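Local coordinates for envelopment polyprotein (PDB 7A56), which drives fusion of the viral and host membranes during orthobunyavirus entry, as the class II fusion glycoprotein Gc, caught here in its postfusion form, at the interface of chains A and B. Residues are numbered along the deposited sequence; one frame, centred on the assembly and turned at random. Chains: chain A/B, Envelopment polyprotein.

Contact 1 and contact 2 join the same two neighbouring chains, the centres of their C-alpha atoms about 43 Å apart, and have no residue in common. Contact 1 is built mostly from loops, with A:Ser306 of helix 305-308 at its margin, and relies heavily on backbone groups. Contact 2 sets side chains of a loop and strand 70-80 of chain A against strand 226-231 and nearby loops of chain B. Such separate polar patches probably help to hold the elongated subunits together at different points along their length. The assembly holds three copies, as expected of a postfusion class II trimer, so each patch should recur around it.

Contact 1: the interface of chains A and B. Residues chain A 253, 262-263, 306; chain B 256, 258-261.
A:Lys262 and B:Ser259 bury the most surface here, 39 and 35 Å², and with A:Asp253 they organise this loop-to-loop patch. A:Lys262 contributes its backbone and the carbon part of its chain. Its carbonyl O accepts a hydrogen bond from B:Thr260 N at 2.9 Å, the donor lying nearly along the C=O axis. Its CB meets B:Thr260 OG1 directly, and the turn of CG away from the carbonyl carbon, with the extended chain beyond, brings CD to the same oxygen as the two side chains pass obliquely. A:Lys262 thus brings a flexible aliphatic stretch alongside the threonine hydroxyl.

B:Ser259 is small enough to come up close to both A:Asp253 and A:Lys263. Its OG sits beside its own backbone N (chi1 -67°) and donates to A:Asp253 OD2 at 2.9 Å, using the anti lone pair of that carboxylate oxygen. The same oxygen accepts a hydrogen bond from B:Asp256 N at 3.0 Å, from 38° above the carboxylate plane. Two donors from chain B thus grip one oxygen and should help fix the turn of the carboxylate, a role that suits a short, charged acceptor. The serine CB also lies 3.9 Å from A:Lys263 CB.

The carboxylates of A:Asp253 and B:Asp256 are turned 80° apart, with OD2 of one 5.0 Å from OD2 of the other. The two chain B donors on A:Asp253 OD2 may ease the like charges, and water 1 bridges A:Asp253 N and B:Asp256 OD2 (2.7 Å from the water O). The patch fastens loops of adjacent subunits and so probably helps to stabilise the postfusion trimer.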
ATOM      1  N   ASP A 253       5.567   4.847 -13.243  1.00 30.85           N
ATOM      2  CA  ASP A 253       5.694   3.813 -14.293  1.00 37.55           C
ATOM      3  C   ASP A 253       7.113   3.393 -14.638  1.00 29.37           C
ATOM      4  O   ASP A 253       7.660   3.936 -15.608  1.00 35.49           O
ATOM      5  CB  ASP A 253       5.056   4.340 -15.597  1.00 45.03           C
ATOM      6  CG  ASP A 253       3.657   3.775 -15.817  1.00 53.44           C
ATOM      7  OD1 ASP A 253       3.262   3.067 -14.857  1.00 53.13           O
ATOM      8  OD2 ASP A 253       2.996   3.998 -16.904  1.00 52.47           O
ATOM      9  N   LYS A 262       6.944  -0.571 -22.524  1.00 21.23           N
ATOM     10  CA  LYS A 262       7.103   0.787 -23.089  1.00 23.10           C
ATOM     11  C   LYS A 262       6.704   1.863 -22.067  1.00 26.07           C
ATOM     12  O   LYS A 262       5.694   2.552 -22.182  1.00 25.99           O
ATOM     13  CB  LYS A 262       6.326   0.941 -24.395  1.00 24.46           C
ATOM     14  CG  LYS A 262       6.789  -0.059 -25.445  1.00 25.81           C
ATOM     15  CD  LYS A 262       5.980   0.196 -26.721  1.00 29.25           C
ATOM     16  CE  LYS A 262       6.696  -0.348 -27.893  1.00 33.74           C
ATOM     17  NZ  LYS A 262       6.114   0.393 -29.100  1.00 36.79           N
ATOM     18  N   LYS A 263       7.594   2.056 -21.100  1.00 26.41           N
ATOM     19  CA  LYS A 263       7.436   3.013 -20.010  1.00 26.77           C
ATOM     20  C   LYS A 263       8.859   3.338 -19.536  1.00 26.93           C
ATOM     21  O   LYS A 263       9.837   2.909 -20.157  1.00 23.88           O
ATOM     22  CB  LYS A 263       6.488   2.435 -18.944  1.00 22.88           C
ATOM     23  CG  LYS A 263       7.121   1.337 -18.093  1.00 22.84           C
ATOM     24  CD  LYS A 263       6.111   0.601 -17.243  1.00 23.72           C
ATOM     25  CE  LYS A 263       6.829  -0.461 -16.330  1.00 23.74           C
ATOM     26  NZ  LYS A 263       5.714  -1.235 -15.656  1.00 25.66           N
ATOM     27  N   SER A 306       8.854   8.832 -21.009  1.00 32.16           N
ATOM     28  CA  SER A 306       8.093   8.505 -19.797  1.00 30.37           C
ATOM     29  C   SER A 306       8.845   8.896 -18.533  1.00 28.60           C
ATOM     30  O   SER A 306       8.244   9.354 -17.541  1.00 29.86           O
ATOM     31  CB  SER A 306       7.799   7.009 -19.770  1.00 29.54           C
ATOM     32  OG  SER A 306       7.027   6.663 -20.907  1.00 28.22           O
TER
ATOM     33  N   ASP B 256       0.232   5.014 -17.254  1.00 21.56           N
ATOM     34  CA  ASP B 256       0.298   6.450 -17.000  1.00 23.84           C
ATOM     35  C   ASP B 256       0.400   7.212 -18.339  1.00 26.91           C
ATOM     36  O   ASP B 256       0.722   6.644 -19.400  1.00 25.89           O
ATOM     37  CB  ASP B 256       1.508   6.761 -16.070  1.00 23.28           C
ATOM     38  CG  ASP B 256       1.342   8.049 -15.253  1.00 27.72           C
ATOM     39  OD1 ASP B 256       0.551   8.973 -15.618  1.00 29.18           O
ATOM     40  OD2 ASP B 256       2.060   8.115 -14.232  1.00 28.00           O
ATOM     41  N   GLY B 258       1.615   9.018 -21.431  1.00 28.97           N
ATOM     42  CA  GLY B 258       2.882   8.907 -22.137  1.00 28.97           C
ATOM     43  C   GLY B 258       3.480   7.516 -22.216  1.00 29.22           C
ATOM     44  O   GLY B 258       4.428   7.307 -22.980  1.00 32.94           O
ATOM     45  N   SER B 259       3.009   6.575 -21.427  1.00 25.12           N
ATOM     46  CA  SER B 259       3.476   5.188 -21.452  1.00 23.84           C
ATOM     47  C   SER B 259       2.574   4.405 -22.395  1.00 25.28           C
ATOM     48  O   SER B 259       1.348   4.583 -22.379  1.00 26.63           O
ATOM     49  CB  SER B 259       3.410   4.557 -20.046  1.00 27.26           C
ATOM     50  OG  SER B 259       4.345   5.198 -19.190  1.00 29.50           O
ATOM     51  N   THR B 260       3.179   3.570 -23.246  1.00 27.00           N
ATOM     52  CA  THR B 260       2.387   2.813 -24.225  1.00 24.23           C
ATOM     53  C   THR B 260       2.626   1.304 -24.072  1.00 23.66           C
ATOM     54  O   THR B 260       2.663   0.542 -25.053  1.00 23.89           O
ATOM     55  CB  THR B 260       2.688   3.295 -25.640  1.00 25.23           C
ATOM     56  OG1 THR B 260       4.082   3.148 -25.885  1.00 26.61           O
ATOM     57  CG2 THR B 260       2.282   4.810 -25.832  1.00 25.83           C
ATOM     58  N   ALA B 261       2.771   0.836 -22.821  1.00 22.65           N
ATOM     59  CA  ALA B 261       2.966  -0.589 -22.593  1.00 19.74           C
ATOM     60  C   ALA B 261       1.693  -1.317 -22.992  1.00 20.22           C
ATOM     61  O   ALA B 261       0.625  -0.693 -23.048  1.00 21.38           O
ATOM     62  CB  ALA B 261       3.316  -0.847 -21.112  1.00 22.50           C
TER
HETATM   63  O   HOH W   1       4.691   7.438 -14.237  1.00 34.32           O

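Contact 2: the interface of chains A and B. Residues chain A 56, 58, 78; chain B 217, 220, 229, 231.
A:His78 and A:Thr58 converge on B:Asp229 in this subunit interface of a class II fusion protein, a family whose postfusion form is a trimer. The histidine, on strand 70-80, and the aspartate, on strand 226-231, approach from opposite directions. Ring and carboxylate planes stand 71° apart, and the carboxylate lies at the ring's edge. A:His78 NE2 donates to B:Asp229 OD2 at 2.7 Å, nearly straight (165° at H), on the syn side of that oxygen. A:Thr58 comes in at about a right angle, with OG1 turned away from its own backbone N (chi1 -170°), and gives its hydroxyl hydrogen to the anti side of the same OD2 at 2.6 Å. An aspartate suits this place because one oxygen can accept both donors, and its negative charge may favour a protonated imidazole.

The other oxygen is held within chain B: B:Gln231 NE2 donates to B:Asp229 OD1 at 2.8 Å, from well above the carboxylate plane. A bend at chi2 brings the amide back towards the aspartate. The same NE2 donates to A:Tyr56 OH at 3.1 Å in a more bent bond, with the hydroxyl in the amide plane and the tyrosine ring almost perpendicular to it. A primary amide can serve both acceptors with its two N-H groups.

B:Pro220, compact and apolar, lies obliquely against the tyrosine, its CG 3.6 Å from A:Tyr56 CE1. Water 2, in the plane of that ring, bridges A:Tyr56 OH to B:Val217 O, 2.6 Å from the latter.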
ATOM      1  N   TYR A  56       0.523  19.667  22.086  1.00 24.32           N
ATOM      2  CA  TYR A  56      -0.489  18.624  22.165  1.00 25.10           C
ATOM      3  C   TYR A  56      -0.994  18.460  23.610  1.00 25.36           C
ATOM      4  O   TYR A  56      -0.202  18.375  24.558  1.00 25.75           O
ATOM      5  CB  TYR A  56       0.081  17.308  21.630  1.00 25.80           C
ATOM      6  CG  TYR A  56      -0.956  16.212  21.453  1.00 23.24           C
ATOM      7  CD1 TYR A  56      -1.744  16.148  20.283  1.00 21.84           C
ATOM      8  CD2 TYR A  56      -1.216  15.304  22.482  1.00 23.99           C
ATOM      9  CE1 TYR A  56      -2.705  15.171  20.124  1.00 22.61           C
ATOM     10  CE2 TYR A  56      -2.192  14.291  22.339  1.00 23.06           C
ATOM     11  CZ  TYR A  56      -2.925  14.230  21.167  1.00 23.72           C
ATOM     12  OH  TYR A  56      -3.870  13.264  20.990  1.00 24.04           O
ATOM     13  N   THR A  58      -4.386  16.156  25.425  1.00 25.40           N
ATOM     14  CA  THR A  58      -5.641  15.407  25.332  1.00 25.59           C
ATOM     15  C   THR A  58      -6.067  14.976  26.734  1.00 24.53           C
ATOM     16  O   THR A  58      -5.577  15.493  27.737  1.00 25.29           O
ATOM     17  CB  THR A  58      -5.520  14.210  24.371  1.00 27.16           C
ATOM     18  OG1 THR A  58      -6.827  13.665  24.156  1.00 27.99           O
ATOM     19  CG2 THR A  58      -4.564  13.104  24.917  1.00 25.50           C
ATOM     20  N   HIS A  78      -1.541   9.830  26.413  1.00 19.79           N
ATOM     21  CA  HIS A  78      -0.947   9.328  25.172  1.00 20.31           C
ATOM     22  C   HIS A  78      -0.759  10.491  24.214  1.00 23.91           C
ATOM     23  O   HIS A  78      -1.451  11.517  24.313  1.00 22.52           O
ATOM     24  CB  HIS A  78      -1.821   8.259  24.502  1.00 22.80           C
ATOM     25  CG  HIS A  78      -3.272   8.638  24.428  1.00 23.83           C
ATOM     26  ND1 HIS A  78      -4.213   8.198  25.347  1.00 25.41           N
ATOM     27  CD2 HIS A  78      -3.936   9.464  23.590  1.00 22.96           C
ATOM     28  CE1 HIS A  78      -5.391   8.728  25.068  1.00 26.13           C
ATOM     29  NE2 HIS A  78      -5.253   9.502  24.007  1.00 24.43           N
TER
ATOM     30  N   VAL B 217      -5.755  14.303  13.883  1.00 23.15           N
ATOM     31  CA  VAL B 217      -4.813  13.717  14.847  1.00 24.19           C
ATOM     32  C   VAL B 217      -4.031  14.787  15.616  1.00 25.01           C
ATOM     33  O   VAL B 217      -3.672  14.569  16.780  1.00 23.96           O
ATOM     34  CB  VAL B 217      -3.890  12.716  14.105  1.00 23.27           C
ATOM     35  CG1 VAL B 217      -2.987  13.434  13.110  1.00 23.54           C
ATOM     36  CG2 VAL B 217      -2.950  11.908  15.097  1.00 19.81           C
ATOM     37  N   PRO B 220      -7.060  17.317  19.420  1.00 29.35           N
ATOM     38  CA  PRO B 220      -8.170  16.696  20.165  1.00 25.97           C
ATOM     39  C   PRO B 220      -9.307  17.677  20.376  1.00 24.31           C
ATOM     40  O   PRO B 220      -9.111  18.898  20.363  1.00 23.87           O
ATOM     41  CB  PRO B 220      -7.523  16.325  21.503  1.00 25.45           C
ATOM     42  CG  PRO B 220      -6.061  16.117  21.185  1.00 27.01           C
ATOM     43  CD  PRO B 220      -5.774  17.197  20.154  1.00 29.52           C
ATOM     44  N   ASP B 229     -10.241  12.344  21.341  1.00 21.69           N
ATOM     45  CA  ASP B 229      -9.135  12.471  20.359  1.00 22.79           C
ATOM     46  C   ASP B 229      -9.186  11.297  19.392  1.00 21.13           C
ATOM     47  O   ASP B 229      -9.745  10.227  19.693  1.00 24.41           O
ATOM     48  CB  ASP B 229      -7.735  12.591  21.014  1.00 21.88           C
ATOM     49  CG  ASP B 229      -7.235  11.301  21.707  1.00 24.47           C
ATOM     50  OD1 ASP B 229      -7.020  10.272  21.041  1.00 25.65           O
ATOM     51  OD2 ASP B 229      -7.013  11.315  22.962  1.00 24.68           O
ATOM     52  N   GLN B 231      -6.583   8.638  17.562  1.00 19.90           N
ATOM     53  CA  GLN B 231      -5.260   8.076  17.352  1.00 20.92           C
ATOM     54  C   GLN B 231      -5.298   7.285  16.039  1.00 22.50           C
ATOM     55  O   GLN B 231      -6.245   6.527  15.783  1.00 23.05           O
ATOM     56  CB  GLN B 231      -4.876   7.166  18.540  1.00 22.93           C
ATOM     57  CG  GLN B 231      -4.817   7.907  19.861  1.00 22.42           C
ATOM     58  CD  GLN B 231      -3.828   9.063  19.835  1.00 23.70           C
ATOM     59  OE1 GLN B 231      -2.653   8.895  19.405  1.00 24.40           O
ATOM     60  NE2 GLN B 231      -4.290  10.258  20.282  1.00 22.64           N
TER
HETATM   61  O   HOH W   2      -4.987  13.049  18.485  1.00 22.15           O